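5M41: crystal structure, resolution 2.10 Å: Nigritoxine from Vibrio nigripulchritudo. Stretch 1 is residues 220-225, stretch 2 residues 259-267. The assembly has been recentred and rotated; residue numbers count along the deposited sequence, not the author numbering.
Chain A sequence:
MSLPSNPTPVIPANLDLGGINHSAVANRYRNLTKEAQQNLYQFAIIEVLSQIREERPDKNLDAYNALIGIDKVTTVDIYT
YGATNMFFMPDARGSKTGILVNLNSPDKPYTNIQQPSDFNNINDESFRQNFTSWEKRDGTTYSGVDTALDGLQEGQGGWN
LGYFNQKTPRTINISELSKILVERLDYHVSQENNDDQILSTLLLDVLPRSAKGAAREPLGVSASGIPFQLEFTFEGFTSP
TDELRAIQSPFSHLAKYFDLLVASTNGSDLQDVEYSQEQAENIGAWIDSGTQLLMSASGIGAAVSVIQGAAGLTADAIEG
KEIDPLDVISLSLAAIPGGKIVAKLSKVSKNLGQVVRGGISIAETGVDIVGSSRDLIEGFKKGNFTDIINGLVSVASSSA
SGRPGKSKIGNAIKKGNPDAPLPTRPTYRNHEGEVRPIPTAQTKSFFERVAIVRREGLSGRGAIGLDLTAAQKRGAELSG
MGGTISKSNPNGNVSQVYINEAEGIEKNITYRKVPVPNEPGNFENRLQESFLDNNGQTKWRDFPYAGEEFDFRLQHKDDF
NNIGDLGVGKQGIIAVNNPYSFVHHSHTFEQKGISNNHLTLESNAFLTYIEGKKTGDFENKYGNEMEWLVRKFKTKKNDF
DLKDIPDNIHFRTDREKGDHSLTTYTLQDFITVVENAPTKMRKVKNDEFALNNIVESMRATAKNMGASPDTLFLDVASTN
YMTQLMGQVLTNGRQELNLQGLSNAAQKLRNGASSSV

Stretch 1 220-225: GVSASG
Stretch 2 (259-267) DLLVASTNG

How do a short strand and a helix come to lie against each other here? Strand 221-223 runs at 44° to helix 259-264, N-to-C directions compared, and the two axes approach to 8.0 Å. The helix enters from earlier in the chain with regular angles, phi near -60° and psi between about -30° and -47°. The strand is extended, with phi/psi of -77/148 at Val-221, -71/143 at Ser-222 and -116/115 at Ala-223. Register is set by Ala-223 CA and Ser-264 CA, 4.1 Å apart, followed by Ser-224 CA and Thr-265 CA at 5.2 Å. The contact is small, burying 254 Å² over both sides, and Ser-264, Ser-224 and Val-221 cover the most of it.

Why is Ser-264 the centre of the contact? Its carbonyl receives the residue just after the strand: Ser-224 N donates to Ser-264 O at 2.8 Å, with an angle of 148° at the hydrogen. The same oxygen lies 3.5 Å from Ala-223 CA in a CA-H...O contact, so two successive residues, the last of the strand and the first after it, converge on one acceptor. The CA-to-CB bond of Ser-264 points sideways to the strand, with chi1 at 76° (p), and this rotamer turns the hydroxyl back along its own helix, where Ser-264 OG donates to Leu-261 O at 2.7 Å. The hydroxyl is therefore engaged within the helix, while the methylene packs across the gap: Ser-264 CB is 3.5 Å from Ser-222 O and 4.3 Å from Val-221 CG1.

What does Ser-224 add after the strand has ended? Its phi/psi of 46/59 is a left-handed conformation, a sharp break from the extended residues before it, and Gly-225 follows with positive phi at 75/-7. The CA-to-CB bond of Ser-224 points sideways, and with chi1 at -61° (m) the side chain supplies a second, weak hydrogen bond from Ser-224 OG to Ser-264 O at 3.4 Å. Backbone and side chain of one residue thus address the same carbonyl, the amide by much the shorter bond. Ser-224 OG also comes within 3.7 Å of Thr-265 C and 3.8 Å of Asn-266 OD1. The latter belongs to a poorly ordered residue with phi/psi of 135/121 and chi1 at -104°, between wells, and a cis peptide bond joins it to Gly-267.

Where does the apolar part of the contact lie? It lies at the strand's beginning, where the buried Val-221 points toward the helix with chi1 at 173° (t) and sets Val-221 CG1 4.0 Å from Leu-260 CD2. Leu-260 leaves its backbone sideways, but chi1 at 179° (t) and chi2 at 143°, off the wells, bring its end nearer the strand. One helical turn further on, Ser-264 N donates to Leu-260 O at 2.8 Å, a regular helical bond linking the two residues that Val-221 CG1 touches. Ala-223 CB, 4.1 Å from Ala-263 O, adds a lighter contact beside the polar cluster.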

# COMPACT_ATOMS: atom_id res chain seq x y z
N GLY A 220 16.16 -28.78 4.04
CA GLY A 220 16.22 -27.44 4.62
C GLY A 220 17.43 -27.19 5.49
O GLY A 220 18.05 -28.11 6.06
N VAL A 221 17.76 -25.92 5.60
CA VAL A 221 18.88 -25.48 6.40
C VAL A 221 18.50 -25.52 7.88
O VAL A 221 17.34 -25.31 8.24
CB VAL A 221 19.26 -24.05 5.96
CG1 VAL A 221 20.33 -23.43 6.87
CG2 VAL A 221 19.71 -24.11 4.51
N SER A 222 19.48 -25.80 8.73
CA SER A 222 19.26 -25.83 10.17
C SER A 222 19.03 -24.44 10.76
O SER A 222 19.64 -23.49 10.31
CB SER A 222 20.45 -26.49 10.87
OG SER A 222 20.46 -27.89 10.55
N ALA A 223 18.15 -24.32 11.75
CA ALA A 223 18.05 -23.05 12.47
C ALA A 223 18.47 -23.28 13.93
O ALA A 223 17.83 -24.06 14.66
CB ALA A 223 16.65 -22.44 12.39
N SER A 224 19.57 -22.63 14.30
CA SER A 224 20.12 -22.69 15.66
C SER A 224 20.16 -24.13 16.19
O SER A 224 19.52 -24.46 17.19
CB SER A 224 19.32 -21.75 16.57
OG SER A 224 19.44 -20.41 16.11
N GLY A 225 20.88 -24.99 15.47
CA GLY A 225 21.04 -26.40 15.84
C GLY A 225 19.86 -27.35 15.63
O GLY A 225 20.02 -28.55 15.81
N ASP A 259 18.68 -13.21 4.16
CA ASP A 259 17.63 -13.27 5.19
C ASP A 259 17.61 -14.66 5.85
O ASP A 259 17.40 -14.80 7.05
CB ASP A 259 16.25 -13.03 4.57
CG ASP A 259 16.01 -11.58 4.14
OD1 ASP A 259 16.82 -10.68 4.47
OD2 ASP A 259 14.98 -11.36 3.42
N LEU A 260 17.77 -15.70 5.03
CA LEU A 260 17.80 -17.07 5.53
C LEU A 260 18.98 -17.30 6.49
O LEU A 260 18.83 -17.95 7.53
CB LEU A 260 17.84 -18.07 4.37
CG LEU A 260 17.89 -19.55 4.85
CD1 LEU A 260 17.09 -20.46 3.96
CD2 LEU A 260 19.34 -20.05 4.96
N LEU A 261 20.15 -16.79 6.11
CA LEU A 261 21.35 -16.93 6.96
C LEU A 261 21.16 -16.23 8.31
O LEU A 261 21.63 -16.73 9.33
CB LEU A 261 22.60 -16.39 6.27
CG LEU A 261 23.12 -17.18 5.05
CD1 LEU A 261 24.23 -16.40 4.36
CD2 LEU A 261 23.64 -18.54 5.50
N VAL A 262 20.50 -15.08 8.30
CA VAL A 262 20.16 -14.42 9.57
C VAL A 262 19.18 -15.29 10.37
O VAL A 262 19.37 -15.51 11.56
CB VAL A 262 19.61 -12.99 9.35
CG1 VAL A 262 19.12 -12.37 10.67
CG2 VAL A 262 20.68 -12.08 8.72
N ALA A 263 18.13 -15.80 9.71
CA ALA A 263 17.17 -16.68 10.42
C ALA A 263 17.84 -17.93 10.95
O ALA A 263 17.41 -18.44 11.97
CB ALA A 263 15.96 -17.04 9.56
N SER A 264 18.88 -18.41 10.28
CA SER A 264 19.53 -19.64 10.73
C SER A 264 20.20 -19.46 12.08
O SER A 264 20.30 -20.41 12.84
CB SER A 264 20.55 -20.17 9.71
OG SER A 264 21.74 -19.38 9.77
N THR A 265 20.66 -18.25 12.38
CA THR A 265 21.36 -18.01 13.64
C THR A 265 20.53 -17.19 14.64
O THR A 265 21.05 -16.75 15.65
CB THR A 265 22.76 -17.38 13.40
OG1 THR A 265 22.62 -16.16 12.67
CG2 THR A 265 23.67 -18.32 12.59
N ASN A 266 19.25 -17.00 14.33
CA ASN A 266 18.21 -16.48 15.25
C ASN A 266 17.29 -15.40 14.68
O ASN A 266 17.75 -14.35 14.26
CB ASN A 266 18.79 -15.98 16.58
CG ASN A 266 18.54 -16.94 17.73
OD1 ASN A 266 17.50 -17.57 17.80
ND2 ASN A 266 19.51 -17.03 18.64
N GLY A 267 15.97 -15.66 14.68
CA GLY A 267 15.38 -16.91 15.18
C GLY A 267 14.79 -16.81 16.57
O GLY A 267 13.94 -15.96 16.85